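Long-range contacts in aerobactin synthase IucC (Klebsiella pneumoniae, PDB 6CN7), which probably catalyses the ATP-dependent attachment of a second N-acetyl-N-hydroxylysine to N-citryl-N-acetyl-N-hydroxylysine, which yields the siderophore aerobactin: residues L218-H223 / E347-I352; A202-V207 / V245-F250. The protein carries 5 engineered substitutions. All coordinates share one frame; numbering follows the deposited sequence.

In the fold
Both contacts lie in the IucA/IucC family region and reach the same curled antiparallel sheet. Strand 165-174 pairs with strand 217-222 of contact 1 and with strand 244-250 of contact 2. Contact 1 is buried and joins two strands of this sheet that cross steeply. Its chemistry is aliphatic, with one water between backbone carbonyls. Contact 2 is only partly buried and lays helix 198-210 over strand 244-250. There the packing is largely aromatic, with an arginine on the exposed side. The centres are about 15 Å apart, and the two contacts touch where P219 CB lies 3.7 Å from F204 CZ.

Contact 1. Residues L218-H223 / E347-I352; sequences LPLPVH and EMLGVI
L220 packs against L349, G350 and V351, and P221 packs against V351. The side chains of L220 and L349 cross at about a right angle. Their CD2 methyls meet at 4.0 Å, and L220 CD2 also lies against L349 CB. L220 CG is anti to the backbone N (chi1 176°), which sends CG toward the second strand. From there the two methyls diverge. CD2 serves L349, while CD1 rests on the bare backbone of G350, 3.9 Å from G350 C. CD1 also approaches V351 CG1 at 4.2 Å. The pair P221 and V351 likewise crosses at about a right angle. P221 CG, on the ring, meets V351 CG2 at 3.8 Å. Thus V351 CG2 serves P221, while CG1, in the crowded position between N and the carbonyl carbon, serves L220.

No direct hydrogen bond joins the two segments. A water donates to P221 O at 2.7 Å and to G350 O at 2.8 Å. It thus bridges two carbonyls whose oxygens, P221 O and G350 O, are 4.2 Å apart. Around the contact, I231 of helix 224-234 touches L349, W170 of strand 165-174 touches P221, and I274 of strand 272-275 touches both P221 and V351.

The short strand axes of 218-222 and 350-352 cross at 79° and approach to 6.7 Å. L220 bonds through its backbone to L171, and I352 to K275. Strands 217-222 and 350-355 are far apart in the pairing order of one curled antiparallel sheet. The contact brings them together steeply, in a manner consistent with orthogonal β packing.

Contact 2. Residues A202-V207 / V245-F250; sequences ARFNQV and VSLGEF
F250 lies among R203, F204 and V207 on helix 198-210. The edge of the F204 ring points at the face of F250 in a T-shaped pair. Their centroids are 5.4 Å apart and the planes stand at 84°. F204 CD1 comes to 3.5 Å from F250 CD2. F204 CA adds a CH-pi contact, 4.2 Å from the F250 centroid. V207 CG2 meets the rim of F250 at CZ, 3.8 Å away and near the ring plane. The guanidinium of R203 has F250 CD1 over one face, 3.3 Å above its plane, with the two planes 42° apart.

F204 CE1 and CZ also press on L247 CD2, the former tightly at 3.3 Å. F204 CG is anti to its backbone N (chi1 176°), and from there the ring reaches both F250 and L247. R203 NH2 is held by a salt bridge to E200, one turn earlier in the helix. F250 O accepts a hydrogen bond from W170 NE1.

L247 and G248 both pair with W170 in a classic β bulge. Helix segment 202-207 runs nearly antiparallel to strand segment 245-250, whose strand is paired with strand 165-174. M196, just before the helix, touches F204 and F250.

Contact 1. Residues L218-H223 / E347-I352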
loop_
_atom_site.group_PDB
_atom_site.type_symbol
_atom_site.label_atom_id
_atom_site.label_comp_id
_atom_site.label_asym_id
_atom_site.label_seq_id
_atom_site.Cartn_x
_atom_site.Cartn_y
_atom_site.Cartn_z
ATOM N N LEU A 218 11.282 21.537 11.179
ATOM C CA LEU A 218 9.911 22.012 11.082
ATOM C C LEU A 218 8.952 20.836 10.964
ATOM O O LEU A 218 9.285 19.826 10.339
ATOM C CB LEU A 218 9.722 22.935 9.868
ATOM C CG LEU A 218 10.443 24.281 9.920
ATOM C CD1 LEU A 218 10.164 25.064 8.649
ATOM C CD2 LEU A 218 10.026 25.079 11.144
ATOM N N PRO A 219 7.752 20.940 11.539
ATOM C CA PRO A 219 6.758 19.877 11.350
ATOM C C PRO A 219 6.106 19.945 9.979
ATOM O O PRO A 219 5.729 21.017 9.497
ATOM C CB PRO A 219 5.730 20.144 12.459
ATOM C CG PRO A 219 6.364 21.138 13.372
ATOM C CD PRO A 219 7.292 21.929 12.526
ATOM N N LEU A 220 5.969 18.779 9.354
ATOM C CA LEU A 220 5.275 18.647 8.079
ATOM C C LEU A 220 4.161 17.620 8.230
ATOM O O LEU A 220 4.454 16.440 8.488
ATOM C CB LEU A 220 6.240 18.223 6.967
ATOM C CG LEU A 220 5.602 17.953 5.599
ATOM C CD1 LEU A 220 4.959 19.211 5.035
ATOM C CD2 LEU A 220 6.627 17.391 4.628
ATOM N N PRO A 221 2.890 17.996 8.102
ATOM C CA PRO A 221 1.829 16.985 8.114
ATOM C C PRO A 221 1.795 16.206 6.810
ATOM O O PRO A 221 2.223 16.687 5.758
ATOM C CB PRO A 221 0.553 17.809 8.309
ATOM C CG PRO A 221 0.885 19.143 7.754
ATOM C CD PRO A 221 2.343 19.363 8.044
ATOM N N VAL A 222 1.278 14.982 6.893
ATOM C CA VAL A 222 1.216 14.078 5.751
ATOM C C VAL A 222 -0.079 13.285 5.830
ATOM O O VAL A 222 -0.441 12.785 6.901
ATOM C CB VAL A 222 2.425 13.123 5.708
ATOM C CG1 VAL A 222 2.294 12.138 4.554
ATOM C CG2 VAL A 222 3.726 13.905 5.597
ATOM N N HIS A 223 -0.772 13.174 4.705
ATOM C CA HIS A 223 -1.949 12.323 4.634
ATOM C C HIS A 223 -1.547 10.887 4.964
ATOM O O HIS A 223 -0.546 10.393 4.428
ATOM C CB HIS A 223 -2.565 12.400 3.235
ATOM C CG HIS A 223 -3.941 11.819 3.138
ATOM N ND1 HIS A 223 -4.190 10.466 3.229
ATOM C CD2 HIS A 223 -5.143 12.409 2.933
ATOM C CE1 HIS A 223 -5.486 10.248 3.095
ATOM N NE2 HIS A 223 -6.087 11.411 2.913
ATOM N N GLU A 347 6.381 17.595 -5.338
ATOM C CA GLU A 347 5.015 17.140 -5.567
ATOM C C GLU A 347 4.512 16.290 -4.407
ATOM O O GLU A 347 3.336 16.368 -4.039
ATOM C CB GLU A 347 4.938 16.351 -6.876
ATOM N N MET A 348 5.391 15.486 -3.807
ATOM C CA MET A 348 4.962 14.467 -2.858
ATOM C C MET A 348 5.003 14.926 -1.406
ATOM O O MET A 348 4.301 14.341 -0.573
ATOM C CB MET A 348 5.829 13.215 -3.017
ATOM C CG MET A 348 5.757 12.597 -4.402
ATOM S SD MET A 348 6.810 11.150 -4.593
ATOM C CE MET A 348 5.936 9.961 -3.576
ATOM N N LEU A 349 5.792 15.947 -1.079
ATOM C CA LEU A 349 5.922 16.427 0.293
ATOM C C LEU A 349 5.603 17.913 0.327
ATOM O O LEU A 349 6.311 18.717 -0.288
ATOM C CB LEU A 349 7.328 16.164 0.837
ATOM C CG LEU A 349 7.675 14.697 1.092
ATOM C CD1 LEU A 349 9.161 14.536 1.355
ATOM C CD2 LEU A 349 6.874 14.160 2.263
ATOM N N GLY A 350 4.547 18.272 1.045
ATOM C CA GLY A 350 4.133 19.656 1.135
ATOM C C GLY A 350 2.792 19.763 1.827
ATOM O O GLY A 350 2.154 18.761 2.162
ATOM N N VAL A 351 2.374 21.008 2.033
ATOM C CA VAL A 351 1.105 21.296 2.695
ATOM C C VAL A 351 0.585 22.632 2.186
ATOM O O VAL A 351 1.360 23.553 1.915
ATOM C CB VAL A 351 1.256 21.312 4.232
ATOM C CG1 VAL A 351 2.243 22.390 4.666
ATOM C CG2 VAL A 351 -0.101 21.513 4.904
ATOM N N ILE A 352 -0.737 22.728 2.063
ATOM C CA ILE A 352 -1.417 23.966 1.706
ATOM C C ILE A 352 -2.549 24.179 2.698
ATOM O O ILE A 352 -3.327 23.257 2.967
ATOM C CB ILE A 352 -1.963 23.927 0.266
ATOM C CG1 ILE A 352 -0.813 23.800 -0.735
ATOM C CG2 ILE A 352 -2.796 25.178 -0.029
ATOM C CD1 ILE A 352 -1.266 23.519 -2.155
HETATM O O HOH W 1 3.136 16.422 3.259
#

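Contact 2. Residues A202-V207 / V245-F250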
loop_
_atom_site.group_PDB
_atom_site.type_symbol
_atom_site.label_atom_id
_atom_site.label_comp_id
_atom_site.label_asym_id
_atom_site.label_seq_id
_atom_site.Cartn_x
_atom_site.Cartn_y
_atom_site.Cartn_z
ATOM N N ALA A 202 1.211 18.878 23.299
ATOM C CA ALA A 202 2.222 18.541 24.296
ATOM C C ALA A 202 2.821 17.168 24.023
ATOM O O ALA A 202 4.042 16.992 24.096
ATOM C CB ALA A 202 1.616 18.593 25.697
ATOM N N ARG A 203 1.976 16.183 23.711
ATOM C CA ARG A 203 2.481 14.879 23.301
ATOM C C ARG A 203 3.374 15.009 22.074
ATOM O O ARG A 203 4.420 14.353 21.983
ATOM C CB ARG A 203 1.310 13.935 23.025
ATOM C CG ARG A 203 1.708 12.489 22.765
ATOM C CD ARG A 203 0.498 11.565 22.837
ATOM N NE ARG A 203 -0.443 11.791 21.741
ATOM C CZ ARG A 203 -0.417 11.143 20.580
ATOM N NH1 ARG A 203 0.506 10.221 20.343
ATOM N NH2 ARG A 203 -1.321 11.418 19.648
ATOM N N PHE A 204 2.981 15.860 21.125
ATOM C CA PHE A 204 3.797 16.084 19.936
ATOM C C PHE A 204 5.150 16.683 20.300
ATOM O O PHE A 204 6.186 16.273 19.761
ATOM C CB PHE A 204 3.046 16.994 18.963
ATOM C CG PHE A 204 3.832 17.365 17.740
ATOM C CD1 PHE A 204 3.945 16.485 16.678
ATOM C CD2 PHE A 204 4.443 18.605 17.644
ATOM C CE1 PHE A 204 4.662 16.830 15.546
ATOM C CE2 PHE A 204 5.161 18.955 16.515
ATOM C CZ PHE A 204 5.269 18.065 15.467
ATOM N N ASN A 205 5.159 17.607 21.242
ATOM C CA ASN A 205 6.398 18.224 21.652
ATOM C C ASN A 205 7.282 17.271 22.400
ATOM O O ASN A 205 8.466 17.252 22.234
ATOM C CB ASN A 205 6.129 19.483 22.421
ATOM C CG ASN A 205 6.769 20.692 21.775
ATOM O OD1 ASN A 205 6.178 21.360 20.944
ATOM N ND2 ASN A 205 8.009 20.959 22.147
ATOM N N GLN A 206 6.695 16.419 23.173
ATOM C CA GLN A 206 7.483 15.425 23.897
ATOM C C GLN A 206 8.250 14.533 22.930
ATOM O O GLN A 206 9.463 14.340 23.071
ATOM C CB GLN A 206 6.571 14.590 24.799
ATOM C CG GLN A 206 7.302 13.548 25.637
ATOM C CD GLN A 206 8.210 14.170 26.683
ATOM O OE1 GLN A 206 7.788 15.030 27.456
ATOM N NE2 GLN A 206 9.466 13.739 26.708
ATOM N N VAL A 207 7.556 13.979 21.933
ATOM C CA VAL A 207 8.229 13.185 20.910
ATOM C C VAL A 207 9.228 14.047 20.150
ATOM O O VAL A 207 10.312 13.587 19.772
ATOM C CB VAL A 207 7.196 12.548 19.961
ATOM C CG1 VAL A 207 7.889 11.717 18.884
ATOM C CG2 VAL A 207 6.207 11.693 20.742
ATOM N N VAL A 245 12.486 12.800 9.704
ATOM C CA VAL A 245 12.145 12.036 10.898
ATOM C C VAL A 245 10.641 11.817 10.926
ATOM O O VAL A 245 9.867 12.763 10.732
ATOM C CB VAL A 245 12.617 12.743 12.184
ATOM C CG1 VAL A 245 12.211 11.950 13.421
ATOM C CG2 VAL A 245 14.125 12.942 12.148
ATOM N N SER A 246 10.232 10.575 11.167
ATOM C CA SER A 246 8.824 10.216 11.271
ATOM C C SER A 246 8.402 10.280 12.734
ATOM O O SER A 246 8.926 9.534 13.568
ATOM C CB SER A 246 8.591 8.820 10.695
ATOM O OG SER A 246 7.304 8.339 11.021
ATOM N N LEU A 247 7.456 11.167 13.042
ATOM C CA LEU A 247 7.019 11.366 14.418
ATOM C C LEU A 247 5.795 10.539 14.772
ATOM O O LEU A 247 5.631 10.158 15.937
ATOM C CB LEU A 247 6.715 12.847 14.666
ATOM C CG LEU A 247 7.922 13.743 14.953
ATOM C CD1 LEU A 247 8.921 13.708 13.812
ATOM C CD2 LEU A 247 7.469 15.167 15.217
ATOM N N GLY A 248 4.938 10.254 13.806
ATOM C CA GLY A 248 3.726 9.499 14.035
ATOM C C GLY A 248 2.493 10.351 13.799
ATOM O O GLY A 248 2.554 11.468 13.276
ATOM N N GLU A 249 1.353 9.800 14.202
ATOM C CA GLU A 249 0.071 10.467 14.028
ATOM C C GLU A 249 -0.272 11.261 15.281
ATOM O O GLU A 249 -0.116 10.765 16.402
ATOM C CB GLU A 249 -1.025 9.446 13.725
ATOM C CG GLU A 249 -0.813 8.691 12.424
ATOM C CD GLU A 249 -1.944 7.730 12.117
ATOM O OE1 GLU A 249 -2.789 7.500 13.010
ATOM O OE2 GLU A 249 -1.991 7.210 10.980
ATOM N N PHE A 250 -0.730 12.495 15.086
ATOM C CA PHE A 250 -1.102 13.367 16.189
ATOM C C PHE A 250 -2.276 14.238 15.770
ATOM O O PHE A 250 -2.492 14.495 14.583
ATOM C CB PHE A 250 0.049 14.283 16.627
ATOM C CG PHE A 250 1.269 13.558 17.113
ATOM C CD1 PHE A 250 1.349 13.104 18.419
ATOM C CD2 PHE A 250 2.349 13.356 16.272
ATOM C CE1 PHE A 250 2.479 12.447 18.871
ATOM C CE2 PHE A 250 3.479 12.701 16.717
ATOM C CZ PHE A 250 3.545 12.246 18.019
#